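Local coordinates for protein E1 (PDB 3VX6) that acts as an E1-like activating enzyme in autophagy, activating ATG12 for conjugation with ATG5 and ATG8 for conjugation with phosphatidylethanolamine, at residues Leu108-Leu113 against Thr220-Leu225; Met142-Ser147 against Val214-Thr220; Ser157-Ser162 against Ser242-Glu246; Ile166-Phe170 against Ser182-Gln186; Cys196-Val200 against Tyr231-Phe235. Residues are numbered along the deposited sequence.

Contact 1: Leu108-Leu113 against Thr220-Leu225; sequences LLQRGL and TVWSKL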
# COMPACT_ATOMS: atom_id res chain seq x y z
N LEU A 108 4.00 -10.01 -0.74
CA LEU A 108 3.00 -9.34 -1.54
C LEU A 108 3.15 -9.84 -2.98
O LEU A 108 2.17 -10.09 -3.67
CB LEU A 108 3.16 -7.83 -1.44
CG LEU A 108 2.98 -7.29 -0.02
CD1 LEU A 108 3.47 -5.88 0.07
CD2 LEU A 108 1.52 -7.37 0.39
N LEU A 109 4.40 -10.00 -3.41
CA LEU A 109 4.69 -10.49 -4.75
C LEU A 109 3.97 -11.83 -4.98
O LEU A 109 3.21 -11.99 -5.93
CB LEU A 109 6.19 -10.70 -4.90
CG LEU A 109 6.66 -11.56 -6.07
CD1 LEU A 109 6.19 -10.96 -7.37
CD2 LEU A 109 8.17 -11.65 -6.03
N GLN A 110 4.23 -12.77 -4.08
CA GLN A 110 3.63 -14.09 -4.14
C GLN A 110 2.11 -13.94 -4.24
O GLN A 110 1.50 -14.39 -5.20
CB GLN A 110 3.99 -14.89 -2.87
CG GLN A 110 3.49 -16.33 -2.88
CD GLN A 110 4.03 -17.12 -4.06
OE1 GLN A 110 5.19 -17.55 -4.06
NE2 GLN A 110 3.20 -17.30 -5.08
N ARG A 111 1.51 -13.29 -3.24
CA ARG A 111 0.06 -13.10 -3.21
C ARG A 111 -0.53 -12.51 -4.48
O ARG A 111 -1.60 -12.90 -4.90
CB ARG A 111 -0.34 -12.26 -2.00
CG ARG A 111 -0.09 -13.00 -0.71
CD ARG A 111 -0.62 -12.33 0.54
NE ARG A 111 -0.62 -13.29 1.64
CZ ARG A 111 -1.49 -14.30 1.74
NH1 ARG A 111 -2.44 -14.47 0.83
NH2 ARG A 111 -1.40 -15.16 2.75
N GLY A 112 0.18 -11.57 -5.11
CA GLY A 112 -0.33 -10.96 -6.32
C GLY A 112 -0.35 -11.87 -7.53
O GLY A 112 -1.27 -11.83 -8.35
N LEU A 113 0.68 -12.70 -7.66
CA LEU A 113 0.76 -13.60 -8.80
C LEU A 113 0.06 -14.94 -8.57
O LEU A 113 0.03 -15.79 -9.46
CB LEU A 113 2.22 -13.80 -9.23
CG LEU A 113 3.29 -14.23 -8.23
CD1 LEU A 113 3.13 -15.71 -7.94
CD2 LEU A 113 4.67 -13.94 -8.79
N THR A 220 5.10 -5.43 -11.19
CA THR A 220 5.93 -6.59 -10.92
C THR A 220 5.13 -7.89 -10.97
O THR A 220 5.57 -8.89 -11.56
CB THR A 220 6.62 -6.43 -9.55
OG1 THR A 220 7.48 -5.29 -9.59
CG2 THR A 220 7.43 -7.66 -9.20
N VAL A 221 3.96 -7.90 -10.37
CA VAL A 221 3.19 -9.13 -10.37
C VAL A 221 2.62 -9.45 -11.75
O VAL A 221 2.81 -10.53 -12.30
CB VAL A 221 2.06 -9.08 -9.36
CG1 VAL A 221 1.24 -10.33 -9.47
CG2 VAL A 221 2.64 -8.91 -7.96
N TRP A 222 1.90 -8.49 -12.29
CA TRP A 222 1.31 -8.68 -13.59
C TRP A 222 2.38 -9.13 -14.61
O TRP A 222 2.10 -9.95 -15.49
CB TRP A 222 0.67 -7.36 -14.01
CG TRP A 222 -0.28 -7.46 -15.11
CD1 TRP A 222 -0.71 -8.60 -15.75
CD2 TRP A 222 -0.92 -6.37 -15.75
NE1 TRP A 222 -1.59 -8.26 -16.75
CE2 TRP A 222 -1.73 -6.90 -16.77
CE3 TRP A 222 -0.89 -4.98 -15.56
CZ2 TRP A 222 -2.50 -6.09 -17.61
CZ3 TRP A 222 -1.65 -4.18 -16.39
CH2 TRP A 222 -2.45 -4.74 -17.40
N SER A 223 3.60 -8.60 -14.46
CA SER A 223 4.73 -8.92 -15.32
C SER A 223 5.06 -10.39 -15.39
O SER A 223 5.16 -10.97 -16.46
CB SER A 223 6.00 -8.20 -14.84
OG SER A 223 5.99 -6.83 -15.16
N LYS A 224 5.26 -10.99 -14.23
CA LYS A 224 5.61 -12.39 -14.15
C LYS A 224 4.45 -13.31 -14.54
O LYS A 224 4.67 -14.39 -15.08
CB LYS A 224 6.12 -12.71 -12.74
CG LYS A 224 7.47 -12.07 -12.43
CD LYS A 224 7.87 -12.20 -10.97
CE LYS A 224 9.12 -11.37 -10.65
NZ LYS A 224 10.41 -12.02 -11.06
N LEU A 225 3.22 -12.86 -14.28
CA LEU A 225 2.02 -13.63 -14.58
C LEU A 225 1.75 -13.59 -16.06
O LEU A 225 1.54 -14.60 -16.70
CB LEU A 225 0.80 -13.04 -13.87
CG LEU A 225 0.61 -13.40 -12.41
CD1 LEU A 225 -0.73 -12.87 -11.93
CD2 LEU A 225 0.67 -14.91 -12.26
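Helix packing without a single cross-helix hydrogen bond joins Leu108-Leu113 to Thr220-Leu225. The short axes approach to 8.7 Å and cross at -52°, and some 324 Å² of surface is buried. Apolar side chains do most of the work. Val221 points toward the partner helix and lies between two leucines one turn apart, with Leu109 CD1 4.1 Å from Val221 CG2 and Leu113 CB 3.6 Å from Val221 CG1. One turn further on, Leu225 CD2 comes within 3.6 Å of Leu113 CB. The aliphatic part of Lys224 borders the patch, its CD 4.2 Å from both Leu109 CD1 and Leu113 CD2.

Side chains also press on the backbone. Val221 CG2 is 3.7 Å from Leu109 O, and Leu225 CD1 is 3.8 Å from Gly112 O. Gly112 faces the other helix with no side chain, which leaves this space to Val221.

Thr220 contributes its methyl group, CG2 being 4.0 Å from Leu109 CD1, while its hydroxyl bonds to Lys216 O. Around this interface, Val221 also touches Leu117 and Ile120, Leu225 reaches Pro190 and Leu193 of helix 190-195, and Trp222 turns away to pack on strand 231-236.

Contact 2: Met142-Ser147 against Val214-Thr220; sequences MPSFQS and VTKNILT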
# COMPACT_ATOMS: atom_id res chain seq x y z
N MET A 142 4.63 0.93 3.33
CA MET A 142 3.66 0.28 2.47
C MET A 142 4.61 -0.28 1.41
O MET A 142 5.04 0.45 0.52
CB MET A 142 2.71 1.31 1.87
CG MET A 142 1.60 0.69 1.06
SD MET A 142 0.50 1.94 0.46
CE MET A 142 -0.79 1.95 1.70
N PRO A 143 4.97 -1.56 1.53
CA PRO A 143 5.89 -2.19 0.59
C PRO A 143 5.61 -1.94 -0.87
O PRO A 143 4.50 -2.13 -1.37
CB PRO A 143 5.81 -3.66 0.96
CG PRO A 143 5.56 -3.61 2.39
CD PRO A 143 4.46 -2.58 2.46
N SER A 144 6.67 -1.48 -1.52
CA SER A 144 6.69 -1.16 -2.93
C SER A 144 7.87 -1.97 -3.47
O SER A 144 9.03 -1.62 -3.27
CB SER A 144 6.93 0.33 -3.12
OG SER A 144 7.32 0.61 -4.45
N PHE A 145 7.57 -3.08 -4.13
CA PHE A 145 8.62 -3.92 -4.67
C PHE A 145 8.71 -3.84 -6.18
O PHE A 145 7.79 -3.39 -6.85
CB PHE A 145 8.39 -5.36 -4.27
CG PHE A 145 7.01 -5.85 -4.56
CD1 PHE A 145 5.97 -5.63 -3.65
CD2 PHE A 145 6.74 -6.51 -5.76
CE1 PHE A 145 4.69 -6.09 -3.93
CE2 PHE A 145 5.46 -6.96 -6.04
CZ PHE A 145 4.43 -6.75 -5.13
N GLN A 146 9.84 -4.31 -6.69
CA GLN A 146 10.13 -4.33 -8.11
C GLN A 146 11.39 -5.15 -8.33
O GLN A 146 12.12 -5.47 -7.39
CB GLN A 146 10.38 -2.91 -8.59
CG GLN A 146 11.59 -2.27 -7.94
CD GLN A 146 12.05 -1.05 -8.68
OE1 GLN A 146 11.38 -0.01 -8.66
NE2 GLN A 146 13.18 -1.16 -9.34
N SER A 147 11.66 -5.49 -9.59
CA SER A 147 12.86 -6.24 -9.91
C SER A 147 14.05 -5.30 -9.69
O SER A 147 13.97 -4.10 -9.96
CB SER A 147 12.82 -6.69 -11.37
OG SER A 147 14.06 -7.25 -11.77
N VAL A 214 3.14 2.10 -4.90
CA VAL A 214 2.54 0.77 -4.81
C VAL A 214 2.19 0.18 -6.19
O VAL A 214 1.92 -1.01 -6.33
CB VAL A 214 1.29 0.81 -3.91
CG1 VAL A 214 0.05 1.14 -4.72
CG2 VAL A 214 1.17 -0.47 -3.13
N THR A 215 2.20 1.03 -7.21
CA THR A 215 1.93 0.61 -8.58
C THR A 215 2.98 -0.41 -9.07
O THR A 215 2.71 -1.23 -9.96
CB THR A 215 1.97 1.80 -9.55
OG1 THR A 215 1.10 2.84 -9.08
CG2 THR A 215 1.53 1.38 -10.94
N LYS A 216 4.18 -0.33 -8.50
CA LYS A 216 5.25 -1.23 -8.87
C LYS A 216 4.87 -2.65 -8.60
O LYS A 216 5.25 -3.56 -9.32
CB LYS A 216 6.49 -0.89 -8.07
CG LYS A 216 7.19 0.40 -8.50
CD LYS A 216 8.44 0.66 -7.63
CE LYS A 216 9.14 1.93 -8.06
NZ LYS A 216 9.74 2.49 -6.80
N ASN A 217 4.16 -2.82 -7.49
CA ASN A 217 3.64 -4.11 -7.08
C ASN A 217 2.84 -4.66 -8.27
O ASN A 217 3.17 -5.71 -8.83
CB ASN A 217 2.74 -3.92 -5.86
CG ASN A 217 3.46 -3.26 -4.70
OD1 ASN A 217 4.52 -2.65 -4.87
ND2 ASN A 217 2.89 -3.38 -3.50
N ILE A 218 1.80 -3.93 -8.67
CA ILE A 218 0.96 -4.36 -9.78
C ILE A 218 1.83 -4.76 -10.97
O ILE A 218 1.76 -5.89 -11.46
CB ILE A 218 -0.02 -3.24 -10.21
CG1 ILE A 218 -0.91 -2.85 -9.02
CG2 ILE A 218 -0.84 -3.71 -11.42
CD1 ILE A 218 -1.76 -1.61 -9.23
N LEU A 219 2.69 -3.83 -11.40
CA LEU A 219 3.58 -4.11 -12.51
C LEU A 219 4.40 -5.36 -12.30
O LEU A 219 4.39 -6.26 -13.13
CB LEU A 219 4.51 -2.93 -12.73
CG LEU A 219 3.74 -1.72 -13.22
CD1 LEU A 219 4.60 -0.47 -13.12
CD2 LEU A 219 3.29 -1.98 -14.64
N THR A 220 5.10 -5.43 -11.19
CA THR A 220 5.93 -6.59 -10.92
C THR A 220 5.13 -7.89 -10.97
O THR A 220 5.57 -8.89 -11.56
CB THR A 220 6.62 -6.43 -9.55
OG1 THR A 220 7.48 -5.29 -9.59
CG2 THR A 220 7.43 -7.66 -9.20
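Asn217 is the polar centre of this buried contact, in which the end of strand 135-144 and the residues after it run across the first turns of helix 215-225. Its amide pairs with the backbone like another peptide group: ND2 donates to Pro143 O at 2.9 Å, and OD1 accepts from Phe145 N at 3.2 Å. ND2 has a second acceptor in Ile120 O, so both of its protons can be used.

Thr220 OG1 gives its proton to Lys216 O, 2.8 Å away within the helix; Phe145 O also lies near this hydroxyl, 3.3 Å from Thr220 OG1. Three further side chains find partners just outside the two segments: Ser144 OG bonds to Ala213 O, Ser147 OG to Asn254 O, and Gln146 NE2 to Ala150 O. The carbon chain of Lys216 runs past Ser144 and Gln146, with Lys216 CD 3.4 Å from Ser144 OG and Lys216 CE 3.0 Å from Gln146 OE1.

Phe145 covers the helix surface. Asn217 CA sits over its ring face in a CH-pi contact, 3.8 Å from the centroid, and Thr220 CG2 lies at the ring edge, 3.7 Å from Phe145 CD2. Val214 CG2 approaches Met142 CG at 4.4 Å.

With almost every touching residue buried, the pairing by Asn217 lets main-chain groups of a non-helical segment be satisfied against a helix, while Phe145 supplies the apolar cover.

Contact 3: Ser157-Ser162 against Ser242-Glu246; sequences SKVIAS and SFEAE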
# COMPACT_ATOMS: atom_id res chain seq x y z
N SER A 157 -0.69 7.33 -21.63
CA SER A 157 -1.66 7.60 -20.57
C SER A 157 -2.75 8.53 -21.07
O SER A 157 -2.51 9.39 -21.91
CB SER A 157 -1.00 8.21 -19.32
OG SER A 157 -0.73 9.59 -19.47
N LYS A 158 -3.95 8.33 -20.55
CA LYS A 158 -5.08 9.15 -20.92
C LYS A 158 -5.91 9.38 -19.68
O LYS A 158 -5.87 8.58 -18.75
CB LYS A 158 -5.92 8.47 -22.00
CG LYS A 158 -6.46 7.12 -21.60
CD LYS A 158 -7.24 6.48 -22.75
CE LYS A 158 -7.61 5.03 -22.42
NZ LYS A 158 -8.28 4.30 -23.54
N VAL A 159 -6.63 10.49 -19.65
CA VAL A 159 -7.48 10.81 -18.52
C VAL A 159 -8.63 9.82 -18.47
O VAL A 159 -9.06 9.29 -19.49
CB VAL A 159 -8.06 12.24 -18.64
CG1 VAL A 159 -8.77 12.62 -17.34
CG2 VAL A 159 -6.94 13.23 -18.95
N ILE A 160 -9.12 9.54 -17.27
CA ILE A 160 -10.23 8.63 -17.12
C ILE A 160 -11.40 9.40 -16.54
O ILE A 160 -11.23 10.22 -15.62
CB ILE A 160 -9.89 7.49 -16.17
CG1 ILE A 160 -8.80 6.61 -16.76
CG2 ILE A 160 -11.13 6.66 -15.90
CD1 ILE A 160 -8.42 5.47 -15.85
N ALA A 161 -12.58 9.16 -17.09
CA ALA A 161 -13.80 9.81 -16.61
C ALA A 161 -14.31 9.00 -15.43
O ALA A 161 -14.67 7.83 -15.59
CB ALA A 161 -14.84 9.84 -17.71
N SER A 162 -14.31 9.61 -14.25
CA SER A 162 -14.79 8.94 -13.05
C SER A 162 -16.25 8.53 -13.27
O SER A 162 -16.75 7.62 -12.61
CB SER A 162 -14.70 9.89 -11.85
OG SER A 162 -13.44 10.53 -11.76
N SER A 242 -7.88 11.09 -12.21
CA SER A 242 -7.86 9.70 -12.70
C SER A 242 -7.37 9.60 -14.14
O SER A 242 -7.85 10.31 -15.04
CB SER A 242 -9.25 9.06 -12.57
OG SER A 242 -10.25 10.05 -12.39
N PHE A 243 -6.40 8.72 -14.36
CA PHE A 243 -5.83 8.52 -15.69
C PHE A 243 -5.45 7.06 -15.93
O PHE A 243 -5.15 6.33 -14.99
CB PHE A 243 -4.57 9.36 -15.86
CG PHE A 243 -3.40 8.88 -15.02
CD1 PHE A 243 -3.41 9.03 -13.64
CD2 PHE A 243 -2.30 8.26 -15.63
CE1 PHE A 243 -2.34 8.57 -12.87
CE2 PHE A 243 -1.23 7.80 -14.87
CZ PHE A 243 -1.25 7.95 -13.49
N GLU A 244 -5.47 6.64 -17.18
CA GLU A 244 -5.09 5.27 -17.53
C GLU A 244 -3.69 5.36 -18.11
O GLU A 244 -3.36 6.34 -18.79
CB GLU A 244 -6.04 4.69 -18.58
CG GLU A 244 -5.63 3.31 -19.06
CD GLU A 244 -6.58 2.74 -20.11
OE1 GLU A 244 -7.78 2.57 -19.80
OE2 GLU A 244 -6.12 2.44 -21.23
N ALA A 245 -2.86 4.37 -17.85
CA ALA A 245 -1.51 4.39 -18.38
C ALA A 245 -1.00 3.03 -18.87
O ALA A 245 -1.31 1.98 -18.32
CB ALA A 245 -0.57 4.96 -17.34
N GLU A 246 -0.21 3.08 -19.93
CA GLU A 246 0.39 1.89 -20.50
C GLU A 246 1.84 1.92 -20.03
O GLU A 246 2.55 2.90 -20.23
CB GLU A 246 0.34 1.97 -22.02
CG GLU A 246 0.67 0.68 -22.70
CD GLU A 246 0.57 0.81 -24.18
OE1 GLU A 246 0.48 -0.24 -24.84
OE2 GLU A 246 0.58 1.96 -24.69
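This is antiparallel strand pairing at the margin of the six-stranded mixed sheet, where strand 151-159, outermost within the chain, lies beside strand 243-250. The short strand axes approach to 4.3 Å, with 169° between their N-to-C directions. Lys158 and Glu244 form the hydrogen-bonded pair: Lys158 N donates to Glu244 O at 2.7 Å, though the place of this oxygen is less sure, and Glu244 N donates to Lys158 O at 2.5 Å. Beyond the strand proper the pairing continues with Ile160 N to Ser242 O at 2.7 Å. Ser157-Ala245 and Val159-Phe243 are the non-hydrogen-bonded pairs.

Lys158 and Glu244 extend from the same face and make a long salt bridge, Lys158 NZ to Glu244 OE2 being 3.7 Å; the other carboxylate oxygen, Glu244 OE1, is bridged to Lys198. Ile160 lies against the stem of this glutamate, its CD1 3.7 Å from Glu244 CB. With Ala245 goes Ser157, whose CB is 3.8 Å from Ala245 CB and also meets the edge of the Phe243 ring.

On its far flank strand 243-250 bonds to strand 231-236 through Phe243 with Phe235 and Ala245 with Ile233. Ile160 reaches over to Cys234 of that strand, and the chain beyond leads to helix 165-171.

Contact 4: Ile166-Phe170 against Ser182-Gln186; sequences ISVSF and SGVIQ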
# COMPACT_ATOMS: atom_id res chain seq x y z
N ILE A 166 -18.02 2.24 -17.11
CA ILE A 166 -17.02 1.28 -16.66
C ILE A 166 -16.32 1.79 -15.40
O ILE A 166 -15.96 1.00 -14.53
CB ILE A 166 -15.98 1.00 -17.78
CG1 ILE A 166 -15.05 -0.14 -17.36
CG2 ILE A 166 -15.18 2.26 -18.09
CD1 ILE A 166 -15.73 -1.49 -17.32
N SER A 167 -16.12 3.10 -15.29
CA SER A 167 -15.48 3.68 -14.11
C SER A 167 -16.39 3.43 -12.93
O SER A 167 -15.97 2.87 -11.91
CB SER A 167 -15.27 5.18 -14.27
OG SER A 167 -14.22 5.48 -15.16
N VAL A 168 -17.64 3.86 -13.07
CA VAL A 168 -18.67 3.69 -12.04
C VAL A 168 -18.77 2.22 -11.68
O VAL A 168 -19.07 1.87 -10.55
CB VAL A 168 -20.05 4.17 -12.56
CG1 VAL A 168 -21.12 3.88 -11.52
CG2 VAL A 168 -20.00 5.66 -12.88
N SER A 169 -18.53 1.37 -12.67
CA SER A 169 -18.57 -0.08 -12.49
C SER A 169 -17.47 -0.50 -11.53
O SER A 169 -17.64 -1.45 -10.75
CB SER A 169 -18.39 -0.76 -13.85
OG SER A 169 -18.27 -2.16 -13.73
N PHE A 170 -16.35 0.21 -11.58
CA PHE A 170 -15.21 -0.09 -10.71
C PHE A 170 -15.41 0.57 -9.35
O PHE A 170 -15.13 -0.02 -8.30
CB PHE A 170 -13.90 0.42 -11.33
CG PHE A 170 -12.66 0.03 -10.57
CD1 PHE A 170 -11.53 0.84 -10.59
CD2 PHE A 170 -12.63 -1.15 -9.83
CE1 PHE A 170 -10.39 0.48 -9.88
CE2 PHE A 170 -11.49 -1.51 -9.12
CZ PHE A 170 -10.37 -0.69 -9.15
N SER A 182 -12.70 -7.91 -21.85
CA SER A 182 -13.78 -7.74 -22.80
C SER A 182 -14.70 -6.60 -22.38
O SER A 182 -15.91 -6.70 -22.50
CB SER A 182 -14.59 -9.02 -22.95
OG SER A 182 -13.81 -10.06 -23.51
N GLY A 183 -14.10 -5.52 -21.88
CA GLY A 183 -14.87 -4.35 -21.50
C GLY A 183 -15.55 -4.41 -20.16
O GLY A 183 -16.07 -3.40 -19.71
N VAL A 184 -15.56 -5.58 -19.53
CA VAL A 184 -16.20 -5.71 -18.23
C VAL A 184 -15.17 -5.87 -17.12
O VAL A 184 -14.22 -6.64 -17.24
CB VAL A 184 -17.21 -6.90 -18.22
CG1 VAL A 184 -18.07 -6.85 -19.46
CG2 VAL A 184 -16.49 -8.23 -18.16
N ILE A 185 -15.37 -5.13 -16.03
CA ILE A 185 -14.47 -5.19 -14.88
C ILE A 185 -14.51 -6.58 -14.25
O ILE A 185 -15.56 -7.09 -13.93
CB ILE A 185 -14.86 -4.13 -13.85
CG1 ILE A 185 -14.53 -2.76 -14.43
CG2 ILE A 185 -14.11 -4.34 -12.55
CD1 ILE A 185 -14.82 -1.64 -13.50
N GLN A 186 -13.33 -7.17 -14.10
CA GLN A 186 -13.19 -8.50 -13.53
C GLN A 186 -12.11 -8.50 -12.44
O GLN A 186 -11.23 -7.64 -12.42
CB GLN A 186 -12.80 -9.49 -14.63
CG GLN A 186 -13.80 -9.57 -15.77
CD GLN A 186 -15.08 -10.27 -15.37
OE1 GLN A 186 -15.98 -10.44 -16.19
NE2 GLN A 186 -15.16 -10.68 -14.11
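A beta hairpin with a helix laid along it makes up this surface contact. Strands 177-181 and 184-186 are joined by a two-residue turn at Ser182-Gly183, whose backbone angles (64/40° and 81/-10°) fit a type I' turn; the positive phi of Gly183 is one that glycine accepts readily. Helix 165-171 packs on the second strand of the hairpin, one of the two outermost strands of the six-stranded sheet within the chain. The short axes of helix 166-170 and strand 184-186 are 8.6 Å apart and inclined by 24°, so the helix lies along the strand.

The main strand residue in the contact is Ile185, which accounts for 101 of the 220 Å² buried. Its side chain points toward the helix and reaches between Ile166 and Phe170, beside Ser169. Ile185 CG1 is 3.4 Å from Ile166 CD1, and the packing is purely by contact, with no hydrogen bond between the segments. Phe170 and Ile185 both touch Ala178 of strand 177-181, so the hairpin's first strand shares in the packing; Phe170 also has Lys202 as a cation-pi partner. Nearer the turn, Ile166 CD1 approaches Gly183 O at 3.1 Å. The hydroxyl of Ser169 borders the patch, with its OG 3.5 Å from Ile185 CD1.

Contact 5: Cys196-Val200 against Tyr231-Phe235; sequences CEKVV and YTICF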
# COMPACT_ATOMS: atom_id res chain seq x y z
N CYS A 196 -6.62 -10.13 -19.49
CA CYS A 196 -7.25 -8.82 -19.37
C CYS A 196 -6.55 -7.78 -20.25
O CYS A 196 -5.36 -7.91 -20.55
CB CYS A 196 -7.23 -8.34 -17.92
SG CYS A 196 -5.59 -7.89 -17.35
N GLU A 197 -7.30 -6.76 -20.65
CA GLU A 197 -6.77 -5.69 -21.49
C GLU A 197 -6.00 -4.75 -20.61
O GLU A 197 -5.06 -4.08 -21.06
CB GLU A 197 -7.89 -4.88 -22.16
CG GLU A 197 -8.74 -5.64 -23.14
CD GLU A 197 -9.89 -6.34 -22.47
OE1 GLU A 197 -10.76 -5.64 -21.90
OE2 GLU A 197 -9.93 -7.60 -22.54
N LYS A 198 -6.42 -4.68 -19.35
CA LYS A 198 -5.78 -3.79 -18.40
C LYS A 198 -6.20 -4.02 -16.98
O LYS A 198 -7.08 -4.82 -16.68
CB LYS A 198 -6.06 -2.35 -18.79
CG LYS A 198 -7.50 -2.03 -19.06
CD LYS A 198 -7.58 -0.76 -19.89
CE LYS A 198 -9.02 -0.32 -20.13
NZ LYS A 198 -9.07 0.79 -21.12
N VAL A 199 -5.52 -3.29 -16.10
CA VAL A 199 -5.74 -3.33 -14.67
C VAL A 199 -6.21 -1.96 -14.21
O VAL A 199 -5.63 -0.95 -14.59
CB VAL A 199 -4.43 -3.66 -13.94
CG1 VAL A 199 -4.57 -3.40 -12.43
CG2 VAL A 199 -4.07 -5.11 -14.21
N VAL A 200 -7.27 -1.92 -13.41
CA VAL A 200 -7.79 -0.66 -12.90
C VAL A 200 -7.41 -0.56 -11.43
O VAL A 200 -7.63 -1.49 -10.64
CB VAL A 200 -9.33 -0.57 -13.11
CG1 VAL A 200 -9.63 -0.59 -14.58
CG2 VAL A 200 -10.03 -1.72 -12.44
N TYR A 231 2.01 -3.03 -20.27
CA TYR A 231 0.99 -3.24 -19.25
C TYR A 231 0.19 -1.96 -19.10
O TYR A 231 0.76 -0.89 -18.92
CB TYR A 231 1.64 -3.56 -17.92
CG TYR A 231 2.49 -4.78 -17.97
CD1 TYR A 231 1.94 -6.04 -17.74
CD2 TYR A 231 3.83 -4.70 -18.32
CE1 TYR A 231 2.71 -7.17 -17.85
CE2 TYR A 231 4.61 -5.84 -18.43
CZ TYR A 231 4.05 -7.06 -18.20
OH TYR A 231 4.80 -8.20 -18.35
N THR A 232 -1.13 -2.08 -19.17
CA THR A 232 -1.97 -0.90 -19.06
C THR A 232 -2.67 -0.86 -17.72
O THR A 232 -3.26 -1.84 -17.29
CB THR A 232 -3.03 -0.88 -20.16
OG1 THR A 232 -2.38 -0.71 -21.43
CG2 THR A 232 -4.00 0.26 -19.92
N ILE A 233 -2.61 0.29 -17.06
CA ILE A 233 -3.24 0.44 -15.76
C ILE A 233 -4.05 1.71 -15.65
O ILE A 233 -3.55 2.80 -15.92
CB ILE A 233 -2.19 0.46 -14.64
CG1 ILE A 233 -1.39 -0.85 -14.67
CG2 ILE A 233 -2.87 0.68 -13.30
CD1 ILE A 233 -0.20 -0.85 -13.76
N CYS A 234 -5.31 1.57 -15.26
CA CYS A 234 -6.20 2.72 -15.08
C CYS A 234 -6.06 3.20 -13.64
O CYS A 234 -6.29 2.44 -12.70
CB CYS A 234 -7.65 2.32 -15.34
SG CYS A 234 -7.97 1.81 -17.02
N PHE A 235 -5.69 4.45 -13.46
CA PHE A 235 -5.52 5.01 -12.13
C PHE A 235 -6.69 5.91 -11.81
O PHE A 235 -6.76 7.06 -12.25
CB PHE A 235 -4.20 5.78 -12.06
CG PHE A 235 -2.99 4.91 -12.27
CD1 PHE A 235 -2.58 4.02 -11.28
CD2 PHE A 235 -2.28 4.95 -13.47
CE1 PHE A 235 -1.48 3.18 -11.48
CE2 PHE A 235 -1.17 4.12 -13.68
CZ PHE A 235 -0.77 3.23 -12.69
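Two main-chain hydrogen bonds, both made by Val199, hold these strands: Val199 N donates to Thr232 O at 2.9 Å, and Cys234 N donates to Val199 O at 2.6 Å. Val199 thus bonds to the residues on either side of its partner Ile233, the pattern of parallel pairing, and the short axes are inclined by 22°. A CA-H...O contact from Ile233 CA to Val199 O at 3.0 Å supplements them.

Side chains then pair across the strands. Val199 CB is 4.2 Å from Ile233 CG1 on the face packed by helix 215-225, whereas Val200 CG1 is 3.6 Å from Cys234 CB on the opposite face. Lys198 CB meets Thr232 CG2 at 3.5 Å, and its chain runs past Cys234 SG (3.9 Å from CD) to a salt bridge with Glu244. Strands 177-181 and 243-250 flank the pair.

Parallel neighbours joined through an intervening helix, 215-225, are the signature of a beta-alpha-beta crossover.

Contact 2 is the buried one and contact 4 lies at the surface; contacts 1, 3 and 5 are partly buried. Helix 215-225 serves contacts 1 and 2, which share Thr220 and meet where Leu108 packs on Phe145, and it is also the connecting helix of the strands in contact 5. Contacts 3, 4 and 5 all involve strands of one six-stranded sheet, the first two at its opposite margins. Chemistry follows position: main-chain pairing dominates contacts 3 and 5, the helix packing of contacts 1 and 4 is mainly apolar and has no hydrogen bond between its segments, and contact 2 relies on a side-chain amide. Ser182 N of contact 4 hydrogen-bonds Glu197 of contact 5.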